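Local coordinates for protein arginine--tRNA ligase (Campylobacter jejuni, PDB 3FNR) that attaches arginine to its cognate tRNA at the expense of ATP, which is split into AMP and diphosphate, at residues L33-Y36 with V37-N40; L148-I151 with K152-E156; L369-D372 with G373-L377; I399-Y402 with L403-L406. The protein carries 1 engineered substitution. All coordinates share one frame; numbering follows the deposited sequence.

Contact 1 of 4, residues L33-Y36 with V37-N40; sequences LLEY and VSAN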
loop_
_atom_site.group_PDB
_atom_site.type_symbol
_atom_site.label_atom_id
_atom_site.label_comp_id
_atom_site.label_asym_id
_atom_site.label_seq_id
_atom_site.Cartn_x
_atom_site.Cartn_y
_atom_site.Cartn_z
ATOM N N LEU A 33 -2.306 9.681 -10.598
ATOM C CA LEU A 33 -0.953 9.504 -10.100
ATOM C C LEU A 33 -0.960 9.395 -8.582
ATOM O O LEU A 33 -1.237 10.372 -7.881
ATOM C CB LEU A 33 -0.026 10.654 -10.538
ATOM C CG LEU A 33 1.422 10.622 -10.003
ATOM C CD1 LEU A 33 2.170 9.378 -10.478
ATOM C CD2 LEU A 33 2.188 11.883 -10.396
ATOM N N LEU A 34 -0.619 8.211 -8.076
ATOM C CA LEU A 34 -0.537 7.989 -6.634
ATOM C C LEU A 34 0.900 8.051 -6.139
ATOM O O LEU A 34 1.762 7.297 -6.596
ATOM C CB LEU A 34 -1.121 6.613 -6.278
ATOM C CG LEU A 34 -1.728 6.193 -4.930
ATOM C CD1 LEU A 34 -1.420 4.716 -4.688
ATOM C CD2 LEU A 34 -1.316 7.021 -3.725
ATOM N N GLU A 35 1.151 8.924 -5.176
ATOM C CA GLU A 35 2.435 8.926 -4.509
ATOM C C GLU A 35 2.197 8.484 -3.090
ATOM O O GLU A 35 1.420 9.108 -2.364
ATOM C CB GLU A 35 3.083 10.308 -4.514
ATOM C CG GLU A 35 4.428 10.341 -3.773
ATOM C CD GLU A 35 4.498 11.453 -2.735
ATOM O OE1 GLU A 35 3.902 12.531 -2.965
ATOM O OE2 GLU A 35 5.141 11.250 -1.678
ATOM N N TYR A 36 2.861 7.400 -2.702
ATOM C CA TYR A 36 2.683 6.845 -1.372
ATOM C C TYR A 36 3.948 6.209 -0.808
ATOM O O TYR A 36 4.929 6.006 -1.529
ATOM C CB TYR A 36 1.479 5.887 -1.332
ATOM C CG TYR A 36 1.652 4.524 -1.999
ATOM C CD1 TYR A 36 1.904 4.401 -3.371
ATOM C CD2 TYR A 36 1.505 3.358 -1.256
ATOM C CE1 TYR A 36 2.031 3.152 -3.974
ATOM C CE2 TYR A 36 1.641 2.107 -1.842
ATOM C CZ TYR A 36 1.898 2.009 -3.195
ATOM O OH TYR A 36 2.010 0.760 -3.752
ATOM N N VAL A 37 3.884 5.889 0.486
ATOM C CA VAL A 37 4.998 5.398 1.302
ATOM C C VAL A 37 6.032 6.507 1.481
ATOM O O VAL A 37 6.013 7.183 2.510
ATOM C CB VAL A 37 5.640 4.043 0.809
ATOM C CG1 VAL A 37 6.577 3.488 1.868
ATOM C CG2 VAL A 37 4.567 2.996 0.493
ATOM N N SER A 38 6.906 6.690 0.486
ATOM C CA SER A 38 7.907 7.773 0.462
ATOM C C SER A 38 8.660 7.950 1.769
ATOM O O SER A 38 8.798 9.062 2.260
ATOM C CB SER A 38 7.259 9.107 0.075
ATOM O OG SER A 38 6.712 9.045 -1.231
ATOM N N ALA A 39 9.124 6.846 2.344
ATOM C CA ALA A 39 9.865 6.890 3.593
ATOM C C ALA A 39 11.309 7.301 3.319
ATOM O O ALA A 39 11.843 7.027 2.239
ATOM C CB ALA A 39 9.822 5.545 4.264
ATOM N N ASN A 40 11.924 7.969 4.291
ATOM C CA ASN A 40 13.337 8.341 4.213
ATOM C C ASN A 40 14.237 7.129 4.020
ATOM O O ASN A 40 14.044 6.120 4.692
ATOM C CB ASN A 40 13.741 9.087 5.476
ATOM C CG ASN A 40 13.038 10.418 5.607
ATOM O OD1 ASN A 40 12.624 11.023 4.612
ATOM N ND2 ASN A 40 12.895 10.885 6.835
#
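Where strand 31-35, which runs parallel to both its neighbours in the sheet of the class I catalytic domain, runs out, Glu35 and Ser38 face each other across the turn that leads into the HIGH region, which starts at Ala39. Ser38 OG gives its hydrogen to Glu35 OE2 at 2.7 Å, and OE2 receives it on its anti lone pair, the one turned away from OE1. Glu35 reaches it because its chain leaves with CG anti to the backbone N (chi1 178°) and then bends at chi2, which swings the carboxylate toward the turn. OE1, meanwhile, is in a salt bridge with Lys230. The chain bends sharply at Val37, with a positive phi of 68°, and this turns the Ser38 side chain toward Glu35. One step earlier the Tyr36 ring goes the other way, into the layer between the sheet and helix 50-65, where it touches Asp57. Val37 CG2 approaches this ring obliquely, 3.5 Å from Tyr36 CD2. Ser38 OG also accepts a hydrogen bond from Tyr75 N on strand 69-76, an amide that can only donate. Both ends of the bridge are thus pinned: the rotation of the hydroxyl is settled, and the carboxylate is held through both oxygens.

Contact 2 of 4, residues L148-I151 with K152-E156; sequences LVLI and KQNLE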
loop_
_atom_site.group_PDB
_atom_site.type_symbol
_atom_site.label_atom_id
_atom_site.label_comp_id
_atom_site.label_asym_id
_atom_site.label_seq_id
_atom_site.Cartn_x
_atom_site.Cartn_y
_atom_site.Cartn_z
ATOM N N LEU A 148 17.616 2.009 0.142
ATOM C CA LEU A 148 16.566 2.044 -0.859
ATOM C C LEU A 148 16.349 0.659 -1.451
ATOM O O LEU A 148 15.222 0.299 -1.791
ATOM C CB LEU A 148 16.909 3.042 -1.964
ATOM C CG LEU A 148 15.746 3.758 -2.646
ATOM C CD1 LEU A 148 14.896 4.511 -1.634
ATOM C CD2 LEU A 148 16.283 4.708 -3.694
ATOM N N VAL A 149 17.433 -0.106 -1.575
ATOM C CA VAL A 149 17.362 -1.509 -1.970
ATOM C C VAL A 149 16.618 -2.300 -0.886
ATOM O O VAL A 149 15.742 -3.112 -1.209
ATOM C CB VAL A 149 18.776 -2.105 -2.288
ATOM C CG1 VAL A 149 18.794 -3.631 -2.191
ATOM C CG2 VAL A 149 19.243 -1.668 -3.668
ATOM N N LEU A 150 16.945 -2.018 0.381
ATOM C CA LEU A 150 16.292 -2.642 1.534
ATOM C C LEU A 150 14.794 -2.331 1.600
ATOM O O LEU A 150 13.978 -3.235 1.807
ATOM C CB LEU A 150 16.973 -2.243 2.857
ATOM C CG LEU A 150 16.418 -2.913 4.131
ATOM C CD1 LEU A 150 16.467 -4.451 4.061
ATOM C CD2 LEU A 150 17.136 -2.431 5.385
ATOM N N ILE A 151 14.449 -1.056 1.425
ATOM C CA ILE A 151 13.063 -0.608 1.443
ATOM C C ILE A 151 12.282 -1.283 0.311
ATOM O O ILE A 151 11.181 -1.786 0.529
ATOM C CB ILE A 151 12.976 0.924 1.364
ATOM C CG1 ILE A 151 13.347 1.534 2.723
ATOM C CG2 ILE A 151 11.570 1.381 0.929
ATOM C CD1 ILE A 151 13.692 3.024 2.654
ATOM N N LYS A 152 12.874 -1.337 -0.877
ATOM C CA LYS A 152 12.245 -2.025 -2.006
ATOM C C LYS A 152 11.923 -3.485 -1.706
ATOM O O LYS A 152 10.835 -3.958 -2.040
ATOM C CB LYS A 152 13.083 -1.900 -3.270
ATOM C CG LYS A 152 12.918 -0.553 -3.962
ATOM C CD LYS A 152 13.841 -0.442 -5.160
ATOM C CE LYS A 152 13.911 0.982 -5.668
ATOM N NZ LYS A 152 14.574 1.028 -7.003
ATOM N N GLN A 153 12.838 -4.184 -1.037
ATOM C CA GLN A 153 12.576 -5.583 -0.689
ATOM C C GLN A 153 11.639 -5.766 0.510
ATOM O O GLN A 153 10.915 -6.760 0.571
ATOM C CB GLN A 153 13.863 -6.431 -0.605
ATOM C CG GLN A 153 14.922 -5.946 0.357
ATOM C CD GLN A 153 16.323 -6.460 0.026
ATOM O OE1 GLN A 153 17.166 -6.586 0.908
ATOM N NE2 GLN A 153 16.572 -6.754 -1.247
ATOM N N ASN A 154 11.633 -4.791 1.427
ATOM C CA ASN A 154 10.618 -4.691 2.487
ATOM C C ASN A 154 9.222 -4.658 1.878
ATOM O O ASN A 154 8.323 -5.350 2.336
ATOM C CB ASN A 154 10.796 -3.420 3.324
ATOM C CG ASN A 154 11.886 -3.528 4.367
ATOM O OD1 ASN A 154 12.061 -2.608 5.170
ATOM N ND2 ASN A 154 12.623 -4.637 4.374
ATOM N N LEU A 155 9.067 -3.855 0.829
ATOM C CA LEU A 155 7.822 -3.741 0.090
ATOM C C LEU A 155 7.512 -4.986 -0.738
ATOM O O LEU A 155 6.361 -5.390 -0.845
ATOM C CB LEU A 155 7.868 -2.511 -0.825
ATOM C CG LEU A 155 7.769 -1.137 -0.155
ATOM C CD1 LEU A 155 8.061 -0.023 -1.157
ATOM C CD2 LEU A 155 6.399 -0.948 0.489
ATOM N N GLU A 156 8.541 -5.587 -1.330
ATOM C CA GLU A 156 8.359 -6.776 -2.158
ATOM C C GLU A 156 7.900 -7.956 -1.307
ATOM O O GLU A 156 7.142 -8.804 -1.767
ATOM C CB GLU A 156 9.658 -7.120 -2.883
ATOM C CG GLU A 156 9.494 -7.432 -4.367
ATOM C CD GLU A 156 8.915 -8.811 -4.647
ATOM O OE1 GLU A 156 7.670 -8.950 -4.695
ATOM O OE2 GLU A 156 9.712 -9.752 -4.855
#
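Gln153 packs back over Val149 and Leu150, one turn earlier in helix 136-157 of the catalytic domain. Its CB sits 3.9 Å from Val149 O. CG falls between the backbone N and the carbonyl carbon (chi1 57°), folding the side chain back over the preceding turn: CG is 3.2 Å from Leu150 O and nearly as close to Val149 O. CD is next, 3.6 Å from Val149 O. At the end the amide splits its contacts, OE1 meeting Leu150 CD1 at 3.9 Å and NE2 meeting Val149 CG1 at the same separation. The Leu150 side chain crosses that of Gln153 at about a right angle, and its CD1 also touches Asn154 ND2. Underneath runs the regular i to i+4 ladder, for example from Asn154 N to Leu150 O at 2.8 Å. The exposed side carries Gln153, while the buried side carries Ile151 against Tyr74 and Leu155 against Leu45. Lys152 makes a cation-pi contact with Tyr165. Asn154 ties the helix to the HIGH region, for its OD1 accepts a hydrogen bond from Leu45 N. The other half of that amide, ND2, comes within 3.2 Å of Leu150 O, but at an angle too poor for a hydrogen bond.

Contact 3 of 4, residues L369-D372 with G373-L377; sequences LNQD and GVNLL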
loop_
_atom_site.group_PDB
_atom_site.type_symbol
_atom_site.label_atom_id
_atom_site.label_comp_id
_atom_site.label_asym_id
_atom_site.label_seq_id
_atom_site.Cartn_x
_atom_site.Cartn_y
_atom_site.Cartn_z
ATOM N N LEU A 369 -30.740 -25.198 -8.551
ATOM C CA LEU A 369 -30.297 -24.509 -7.333
ATOM C C LEU A 369 -31.461 -24.063 -6.448
ATOM O O LEU A 369 -32.422 -23.465 -6.927
ATOM C CB LEU A 369 -29.436 -23.301 -7.702
ATOM C CG LEU A 369 -27.909 -23.357 -7.591
ATOM C CD1 LEU A 369 -27.327 -24.740 -7.810
ATOM C CD2 LEU A 369 -27.289 -22.360 -8.562
ATOM N N ASN A 370 -31.373 -24.378 -5.158
ATOM C CA ASN A 370 -32.320 -23.883 -4.174
ATOM C C ASN A 370 -32.039 -22.404 -3.884
ATOM O O ASN A 370 -31.047 -21.865 -4.373
ATOM C CB ASN A 370 -32.312 -24.752 -2.896
ATOM C CG ASN A 370 -30.986 -24.718 -2.134
ATOM O OD1 ASN A 370 -30.148 -23.840 -2.322
ATOM N ND2 ASN A 370 -30.801 -25.692 -1.258
ATOM N N GLN A 371 -32.895 -21.764 -3.090
ATOM C CA GLN A 371 -32.755 -20.337 -2.772
ATOM C C GLN A 371 -31.384 -19.963 -2.208
ATOM O O GLN A 371 -30.820 -18.936 -2.589
ATOM C CB GLN A 371 -33.858 -19.902 -1.812
ATOM C CG GLN A 371 -33.966 -18.408 -1.570
ATOM C CD GLN A 371 -34.247 -17.621 -2.829
ATOM O OE1 GLN A 371 -35.318 -17.742 -3.428
ATOM N NE2 GLN A 371 -33.284 -16.799 -3.239
ATOM N N ASP A 372 -30.853 -20.808 -1.321
ATOM C CA ASP A 372 -29.509 -20.637 -0.759
ATOM C C ASP A 372 -28.428 -20.684 -1.828
ATOM O O ASP A 372 -27.445 -19.960 -1.741
ATOM C CB ASP A 372 -29.214 -21.713 0.292
ATOM C CG ASP A 372 -29.806 -21.390 1.650
ATOM O OD1 ASP A 372 -30.353 -22.314 2.294
ATOM O OD2 ASP A 372 -29.720 -20.218 2.081
ATOM N N GLY A 373 -28.612 -21.550 -2.825
ATOM C CA GLY A 373 -27.683 -21.656 -3.934
ATOM C C GLY A 373 -27.756 -20.441 -4.847
ATOM O O GLY A 373 -26.724 -19.962 -5.321
ATOM N N VAL A 374 -28.971 -19.949 -5.102
ATOM C CA VAL A 374 -29.155 -18.761 -5.942
ATOM C C VAL A 374 -28.564 -17.509 -5.277
ATOM O O VAL A 374 -27.930 -16.692 -5.947
ATOM C CB VAL A 374 -30.639 -18.528 -6.331
ATOM C CG1 VAL A 374 -30.783 -17.297 -7.246
ATOM C CG2 VAL A 374 -31.219 -19.766 -7.036
ATOM N N ASN A 375 -28.754 -17.374 -3.962
ATOM C CA ASN A 375 -28.142 -16.272 -3.208
ATOM C C ASN A 375 -26.623 -16.288 -3.340
ATOM O O ASN A 375 -26.008 -15.252 -3.570
ATOM C CB ASN A 375 -28.497 -16.341 -1.721
ATOM C CG ASN A 375 -29.952 -16.006 -1.438
ATOM O OD1 ASN A 375 -30.674 -15.479 -2.288
ATOM N ND2 ASN A 375 -30.385 -16.301 -0.221
ATOM N N LEU A 376 -26.043 -17.478 -3.208
ATOM C CA LEU A 376 -24.602 -17.660 -3.264
ATOM C C LEU A 376 -24.087 -17.396 -4.663
ATOM O O LEU A 376 -23.007 -16.830 -4.827
ATOM C CB LEU A 376 -24.221 -19.065 -2.801
ATOM C CG LEU A 376 -22.746 -19.403 -2.559
ATOM C CD1 LEU A 376 -22.130 -18.535 -1.475
ATOM C CD2 LEU A 376 -22.630 -20.876 -2.199
ATOM N N LEU A 377 -24.872 -17.804 -5.660
ATOM C CA LEU A 377 -24.591 -17.503 -7.060
ATOM C C LEU A 377 -24.592 -15.997 -7.296
ATOM O O LEU A 377 -23.644 -15.459 -7.879
ATOM C CB LEU A 377 -25.622 -18.188 -7.966
ATOM C CG LEU A 377 -25.712 -17.855 -9.459
ATOM C CD1 LEU A 377 -24.436 -18.210 -10.185
ATOM C CD2 LEU A 377 -26.891 -18.592 -10.086
#
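Asn370 reaches forward to Gly373 and caps the helix that begins at Gln371: its OD1 accepts from Gly373 N at 2.8 Å, with the donor nearly along the C=O axis (170°). What makes this possible is a first torsion of 64°, which sets CG between the backbone N and the carbonyl carbon and turns the amide oxygen toward the first turn. The backbone carbonyl of the same residue takes the next amide, Val374 N to Asn370 O at 2.9 Å. On the solvent side, Gln371 bends at chi2 and gives NE2 to Asn375 OD1 at 3.1 Å. The acceptor lies close to the amide plane of Gln371, whereas the donor stands 46° above the carbonyl plane of Asn375; the two amide planes are turned obliquely to each other. Asn370 is the N-cap of helix 371-381 in the DALR anticodon-binding domain, and the residue before it completes a hydrophobic staple: Leu369 CB packs on Val374 CG2 at 4.0 Å. Leu369 CG rests equally close to Gly373 CA, with no side chain in between, and its CD2 goes on to Leu377 CD2 at 4.1 Å, the two leucines crossing at about a right angle. Further out, Leu8 of helix 5-17 touches both Val374 and Leu377, and Leu431 of helix 425-445 packs on Leu377. Phe413 of helix 398-416 borders the capping turn through Asn370 and Asp372.

Contact 4 of 4, residues I399-Y402 with L403-L406; sequences IPDY and LKNL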
loop_
_atom_site.group_PDB
_atom_site.type_symbol
_atom_site.label_atom_id
_atom_site.label_comp_id
_atom_site.label_asym_id
_atom_site.label_seq_id
_atom_site.Cartn_x
_atom_site.Cartn_y
_atom_site.Cartn_z
ATOM N N ILE A 399 -13.678 -4.890 0.240
ATOM C CA ILE A 399 -13.135 -6.112 -0.366
ATOM C C ILE A 399 -12.999 -7.282 0.655
ATOM O O ILE A 399 -13.565 -8.351 0.410
ATOM C CB ILE A 399 -11.832 -5.867 -1.208
ATOM C CG1 ILE A 399 -12.046 -4.779 -2.267
ATOM C CG2 ILE A 399 -11.376 -7.152 -1.891
ATOM C CD1 ILE A 399 -10.746 -4.380 -3.016
ATOM N N PRO A 400 -12.258 -7.096 1.786
ATOM C CA PRO A 400 -12.310 -8.125 2.848
ATOM C C PRO A 400 -13.718 -8.447 3.376
ATOM O O PRO A 400 -14.006 -9.616 3.641
ATOM C CB PRO A 400 -11.469 -7.519 3.980
ATOM C CG PRO A 400 -10.589 -6.538 3.333
ATOM C CD PRO A 400 -11.311 -6.016 2.140
ATOM N N ASP A 401 -14.573 -7.433 3.527
ATOM C CA ASP A 401 -15.961 -7.634 3.983
ATOM C C ASP A 401 -16.761 -8.556 3.059
ATOM O O ASP A 401 -17.510 -9.411 3.534
ATOM C CB ASP A 401 -16.704 -6.302 4.108
ATOM C CG ASP A 401 -16.224 -5.460 5.280
ATOM O OD1 ASP A 401 -16.650 -4.284 5.362
ATOM O OD2 ASP A 401 -15.422 -5.953 6.106
ATOM N N TYR A 402 -16.603 -8.355 1.751
ATOM C CA TYR A 402 -17.266 -9.162 0.734
ATOM C C TYR A 402 -16.820 -10.611 0.871
ATOM O O TYR A 402 -17.636 -11.533 0.859
ATOM C CB TYR A 402 -16.931 -8.636 -0.676
ATOM C CG TYR A 402 -17.324 -9.578 -1.805
ATOM C CD1 TYR A 402 -18.622 -9.601 -2.300
ATOM C CD2 TYR A 402 -16.392 -10.447 -2.370
ATOM C CE1 TYR A 402 -18.992 -10.481 -3.329
ATOM C CE2 TYR A 402 -16.748 -11.327 -3.387
ATOM C CZ TYR A 402 -18.044 -11.343 -3.861
ATOM O OH TYR A 402 -18.380 -12.210 -4.876
ATOM N N LEU A 403 -15.508 -10.782 0.996
ATOM C CA LEU A 403 -14.870 -12.079 1.001
ATOM C C LEU A 403 -15.228 -12.870 2.250
ATOM O O LEU A 403 -15.482 -14.077 2.169
ATOM C CB LEU A 403 -13.370 -11.869 0.921
ATOM C CG LEU A 403 -12.567 -12.503 -0.211
ATOM C CD1 LEU A 403 -13.387 -12.747 -1.474
ATOM C CD2 LEU A 403 -11.387 -11.607 -0.487
ATOM N N LYS A 404 -15.234 -12.182 3.395
ATOM C CA LYS A 404 -15.676 -12.739 4.672
ATOM C C LYS A 404 -17.072 -13.336 4.577
ATOM O O LYS A 404 -17.292 -14.490 4.949
ATOM C CB LYS A 404 -15.699 -11.651 5.746
ATOM C CG LYS A 404 -14.572 -11.714 6.742
ATOM C CD LYS A 404 -14.895 -10.886 7.993
ATOM C CE LYS A 404 -15.131 -9.407 7.669
ATOM N NZ LYS A 404 -15.394 -8.588 8.891
ATOM N N ASN A 405 -18.010 -12.535 4.082
ATOM C CA ASN A 405 -19.391 -12.958 3.955
ATOM C C ASN A 405 -19.564 -14.071 2.926
ATOM O O ASN A 405 -20.337 -14.997 3.142
ATOM C CB ASN A 405 -20.283 -11.764 3.628
ATOM C CG ASN A 405 -20.315 -10.735 4.746
ATOM O OD1 ASN A 405 -20.298 -11.077 5.933
ATOM N ND2 ASN A 405 -20.368 -9.465 4.369
ATOM N N LEU A 406 -18.831 -13.989 1.823
ATOM C CA LEU A 406 -18.893 -15.019 0.786
ATOM C C LEU A 406 -18.354 -16.361 1.279
ATOM O O LEU A 406 -18.906 -17.416 0.939
ATOM C CB LEU A 406 -18.127 -14.569 -0.453
ATOM C CG LEU A 406 -18.038 -15.490 -1.678
ATOM C CD1 LEU A 406 -19.405 -15.763 -2.281
ATOM C CD2 LEU A 406 -17.143 -14.862 -2.710
#
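The Tyr402 ring is met along its CD2-CE2 side by leucines one and four residues further on. Leu406 CD2 comes in obliquely, 3.6 Å from Tyr402 CE2 and equally close to Tyr402 OH, while Leu403 CD1 lies 3.9 Å from Tyr402 CD2, the two side chains crossing. Tyr402 and Leu406 run side by side in the same direction, each with CG anti to the backbone N (chi1 167° for the tyrosine), which places the leucine methyl beside the outer part of the ring. The second flat group, the Asn405 amide, turns ND2 back to within 3.0 Å of Asp401 O; the angle is poor, and that carbonyl is taken instead by Asn405 N at 3.2 Å. Third is the Asp401 carboxylate: Lys404 bends at chi3 and lies alongside it, bringing NZ to 3.8 Å from Asp401 OD2, a long salt bridge on the outer side of the helix. All this belongs to helix 398-416 of the DALR anticodon-binding domain, an all-helical bundle, and the tyrosine-leucine side faces inward. Ser438 of helix 425-445 touches Tyr402 and Leu406, Ala442 and Phe443 cover Leu403, and Leu383 and Val386 of helix 383-393 touch the tyrosine side chain. Tyr402 OH is hydrogen-bonded to Glu379 O in helix 371-381.

How the contacts relate
All four contacts are local, in series along the chain, and none nests in or crosses another. Contact 1 turns the chain from strand 31-35 toward helix 50-65; contact 2 is a pair of successive turns in helix 136-157 of the same catalytic domain. The two meet where Asn40 O packs against Ile151 CD1 at 3.7 Å, bringing the start of the HIGH region against that helix. Contacts 3 and 4 follow in the anticodon-binding domain, one at the start of helix 371-381, the other within helix 398-416, and Leu376 CD1 touches Leu406 CD1 at 4.0 Å between the helices. The two pairs stay apart: the centres of contacts 1 and 4 are about 28 Å from each other.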